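PDB 5I97: conjugal transfer protein from Escherichia coli, which is a VirB8-family inner-membrane protein that probably helps form the type IV secretion channel used in conjugal DNA transfer. Local coordinates for residues 33-38 against 93-98. Numbering follows the deposited sequence.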
ATOM      1  N   TRP A  33       7.904   9.234 -18.543  1.00 26.39           N
ATOM      2  CA  TRP A  33       7.914  10.554 -17.933  1.00 26.18           C
ATOM      3  C   TRP A  33       6.506  11.101 -17.771  1.00 25.87           C
ATOM      4  O   TRP A  33       6.200  11.724 -16.763  1.00 25.44           O
ATOM      5  CB  TRP A  33       8.762  11.536 -18.753  1.00 26.84           C
ATOM      6  CG  TRP A  33      10.183  11.112 -18.850  1.00 27.23           C
ATOM      7  CD1 TRP A  33      10.814  10.630 -19.953  1.00 27.93           C
ATOM      8  CD2 TRP A  33      11.160  11.122 -17.798  1.00 27.04           C
ATOM      9  NE1 TRP A  33      12.118  10.335 -19.656  1.00 28.18           N
ATOM     10  CE2 TRP A  33      12.356  10.629 -18.339  1.00 27.66           C
ATOM     11  CE3 TRP A  33      11.135  11.500 -16.454  1.00 26.50           C
ATOM     12  CZ2 TRP A  33      13.523  10.509 -17.584  1.00 27.94           C
ATOM     13  CZ3 TRP A  33      12.290  11.376 -15.707  1.00 26.60           C
ATOM     14  CH2 TRP A  33      13.467  10.887 -16.273  1.00 27.22           C
ATOM     15  N   LEU A  34       5.641  10.842 -18.740  1.00 26.17           N
ATOM     16  CA  LEU A  34       4.290  11.361 -18.648  1.00 26.00           C
ATOM     17  C   LEU A  34       3.524  10.720 -17.490  1.00 25.32           C
ATOM     18  O   LEU A  34       2.820  11.408 -16.761  1.00 25.02           O
ATOM     19  CB  LEU A  34       3.546  11.149 -19.953  1.00 26.58           C
ATOM     20  CG  LEU A  34       3.986  12.079 -21.076  1.00 27.31           C
ATOM     21  CD1 LEU A  34       3.688  11.444 -22.424  1.00 28.00           C
ATOM     22  CD2 LEU A  34       3.351  13.444 -20.953  1.00 27.35           C
ATOM     23  N   THR A  35       3.667   9.409 -17.317  1.00 25.16           N
ATOM     24  CA  THR A  35       2.985   8.736 -16.231  1.00 24.59           C
ATOM     25  C   THR A  35       3.612   9.137 -14.888  1.00 24.11           C
ATOM     26  O   THR A  35       2.907   9.266 -13.896  1.00 23.68           O
ATOM     27  CB  THR A  35       2.975   7.185 -16.394  1.00 24.62           C
ATOM     28  OG1 THR A  35       4.301   6.703 -16.599  1.00 24.84           O
ATOM     29  CG2 THR A  35       2.113   6.765 -17.566  1.00 25.12           C
ATOM     30  N   GLN A  36       4.930   9.320 -14.860  1.00 24.26           N
ATOM     31  CA  GLN A  36       5.618   9.793 -13.657  1.00 23.96           C
ATOM     32  C   GLN A  36       5.110  11.151 -13.233  1.00 23.88           C
ATOM     33  O   GLN A  36       4.941  11.422 -12.055  1.00 23.53           O
ATOM     34  CB  GLN A  36       7.126   9.901 -13.895  1.00 24.33           C
ATOM     35  CG  GLN A  36       7.854   8.594 -13.893  1.00 24.40           C
ATOM     36  CD  GLN A  36       7.876   7.982 -12.530  1.00 23.92           C
ATOM     37  OE1 GLN A  36       7.277   6.940 -12.306  1.00 23.68           O
ATOM     38  NE2 GLN A  36       8.586   8.617 -11.607  1.00 26.14           N
ATOM     39  N   TYR A  37       4.863  11.999 -14.213  1.00 24.29           N
ATOM     40  CA  TYR A  37       4.407  13.341 -13.946  1.00 24.35           C
ATOM     41  C   TYR A  37       3.029  13.298 -13.306  1.00 24.00           C
ATOM     42  O   TYR A  37       2.798  13.957 -12.298  1.00 23.80           O
ATOM     43  CB  TYR A  37       4.393  14.168 -15.224  1.00 24.95           C
ATOM     44  CG  TYR A  37       4.043  15.620 -15.028  1.00 25.14           C
ATOM     45  CD1 TYR A  37       5.020  16.560 -14.734  1.00 25.37           C
ATOM     46  CD2 TYR A  37       2.727  16.055 -15.129  1.00 25.17           C
ATOM     47  CE1 TYR A  37       4.700  17.898 -14.558  1.00 25.63           C
ATOM     48  CE2 TYR A  37       2.399  17.388 -14.961  1.00 25.43           C
ATOM     49  CZ  TYR A  37       3.386  18.305 -14.673  1.00 25.66           C
ATOM     50  OH  TYR A  37       3.052  19.624 -14.502  1.00 25.99           O
ATOM     51  N   VAL A  38       2.125  12.528 -13.899  1.00 24.01           N
ATOM     52  CA  VAL A  38       0.780  12.396 -13.376  1.00 23.78           C
ATOM     53  C   VAL A  38       0.801  11.792 -11.981  1.00 23.24           C
ATOM     54  O   VAL A  38       0.085  12.229 -11.096  1.00 23.06           O
ATOM     55  CB  VAL A  38      -0.097  11.537 -14.294  1.00 23.98           C
ATOM     56  CG1 VAL A  38      -1.430  11.192 -13.611  1.00 23.75           C
ATOM     57  CG2 VAL A  38      -0.312  12.234 -15.622  1.00 24.60           C
ATOM     58  N   ASN A  93      -4.397   4.068 -16.103  1.00 24.88           N
ATOM     59  CA  ASN A  93      -5.209   3.074 -16.803  1.00 25.44           C
ATOM     60  C   ASN A  93      -4.846   2.925 -18.289  1.00 26.17           C
ATOM     61  O   ASN A  93      -4.862   1.821 -18.830  1.00 26.61           O
ATOM     62  CB  ASN A  93      -6.692   3.416 -16.672  1.00 25.65           C
ATOM     63  CG  ASN A  93      -7.151   3.494 -15.215  1.00 25.04           C
ATOM     64  OD1 ASN A  93      -7.772   4.473 -14.800  1.00 24.96           O
ATOM     65  ND2 ASN A  93      -6.828   2.472 -14.433  1.00 24.69           N
ATOM     66  N   SER A  94      -4.556   4.041 -18.953  1.00 26.39           N
ATOM     67  CA  SER A  94      -4.172   4.001 -20.360  1.00 27.15           C
ATOM     68  C   SER A  94      -3.452   5.281 -20.752  1.00 27.18           C
ATOM     69  O   SER A  94      -3.702   6.340 -20.172  1.00 26.83           O
ATOM     70  CB  SER A  94      -5.397   3.783 -21.259  1.00 27.94           C
ATOM     71  OG  SER A  94      -6.281   4.886 -21.208  1.00 28.01           O
ATOM     72  N   VAL A  95      -2.562   5.172 -21.736  1.00 27.68           N
ATOM     73  CA  VAL A  95      -1.820   6.315 -22.261  1.00 27.87           C
ATOM     74  C   VAL A  95      -1.860   6.333 -23.777  1.00 28.87           C
ATOM     75  O   VAL A  95      -1.451   5.375 -24.419  1.00 29.35           O
ATOM     76  CB  VAL A  95      -0.348   6.293 -21.812  1.00 27.49           C
ATOM     77  CG1 VAL A  95       0.410   7.482 -22.393  1.00 27.79           C
ATOM     78  CG2 VAL A  95      -0.253   6.280 -20.294  1.00 26.58           C
ATOM     79  N   ILE A  96      -2.356   7.419 -24.350  1.00 29.28           N
ATOM     80  CA  ILE A  96      -2.376   7.555 -25.793  1.00 30.31           C
ATOM     81  C   ILE A  96      -1.438   8.678 -26.215  1.00 30.49           C
ATOM     82  O   ILE A  96      -1.626   9.823 -25.817  1.00 30.23           O
ATOM     83  CB  ILE A  96      -3.793   7.836 -26.312  1.00 30.89           C
ATOM     84  CG1 ILE A  96      -4.737   6.713 -25.883  1.00 30.79           C
ATOM     85  CG2 ILE A  96      -3.800   7.963 -27.833  1.00 32.07           C
ATOM     86  CD1 ILE A  96      -6.166   6.935 -26.292  1.00 31.40           C
ATOM     87  N   LEU A  97      -0.462   8.344 -27.058  1.00 31.05           N
ATOM     88  CA  LEU A  97       0.563   9.289 -27.474  1.00 31.31           C
ATOM     89  C   LEU A  97       0.301   9.856 -28.850  1.00 32.40           C
ATOM     90  O   LEU A  97      -0.113   9.144 -29.765  1.00 33.18           O
ATOM     91  CB  LEU A  97       1.950   8.633 -27.479  1.00 31.30           C
ATOM     92  CG  LEU A  97       2.521   8.172 -26.141  1.00 30.32           C
ATOM     93  CD1 LEU A  97       3.930   7.685 -26.313  1.00 30.53           C
ATOM     94  CD2 LEU A  97       2.448   9.280 -25.112  1.00 29.58           C
ATOM     95  N   ASP A  98       0.564  11.146 -28.982  1.00 32.52           N
ATOM     96  CA  ASP A  98       0.666  11.788 -30.273  1.00 33.59           C
ATOM     97  C   ASP A  98       2.051  12.422 -30.313  1.00 33.63           C
ATOM     98  O   ASP A  98       2.209  13.613 -30.079  1.00 33.52           O
ATOM     99  CB  ASP A  98      -0.441  12.819 -30.485  1.00 33.90           C
ATOM    100  CG  ASP A  98      -0.397  13.446 -31.867  1.00 35.12           C
ATOM    101  OD1 ASP A  98       0.419  13.003 -32.704  1.00 35.77           O
ATOM    102  OD2 ASP A  98      -1.179  14.380 -32.130  1.00 35.51           O
TER
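Leu34 and Leu97 meet methyl to methyl, CD1 of Leu34 lying 3.7 Å from CD2 of Leu97. One residue further along the helix, Thr35 CG2 rests 3.6 Å from Val95 CG2. Both contacts are purely apolar, and they show how a helix can lie on a strand through two methyl pairs. The leucine side chains run obliquely to one another; those of Thr35 and Val95 cross at about a right angle. A chi1 of 53° leaves Thr35 CG2 anti to the carbonyl carbon, facing Val95, and sets OG1 between the backbone N and the carbonyl carbon, where it hydrogen-bonds to Lys31 O and Phe32 O of the preceding turn. The hydroxyl is thus satisfied within its own helix, while CG2 meets the valine. Val95 and Leu97, two residues apart, lie on the same side of the strand; Val95 points at the helix, whereas Leu97 brings its end there. Further out, Ala104 of the neighbouring strand 103-114 touches both Leu34 and Leu97. Leu34 also packs on Ile106, Met130 and Tyr132, and of the four touching residues only Leu34 is buried. Helix 27-42 therefore lies over one face of the four-stranded antiparallel sheet, here at edge strand 86-98, an alpha-plus-beta layering consistent with the NTF2-like fold of VirB8 periplasmic domains.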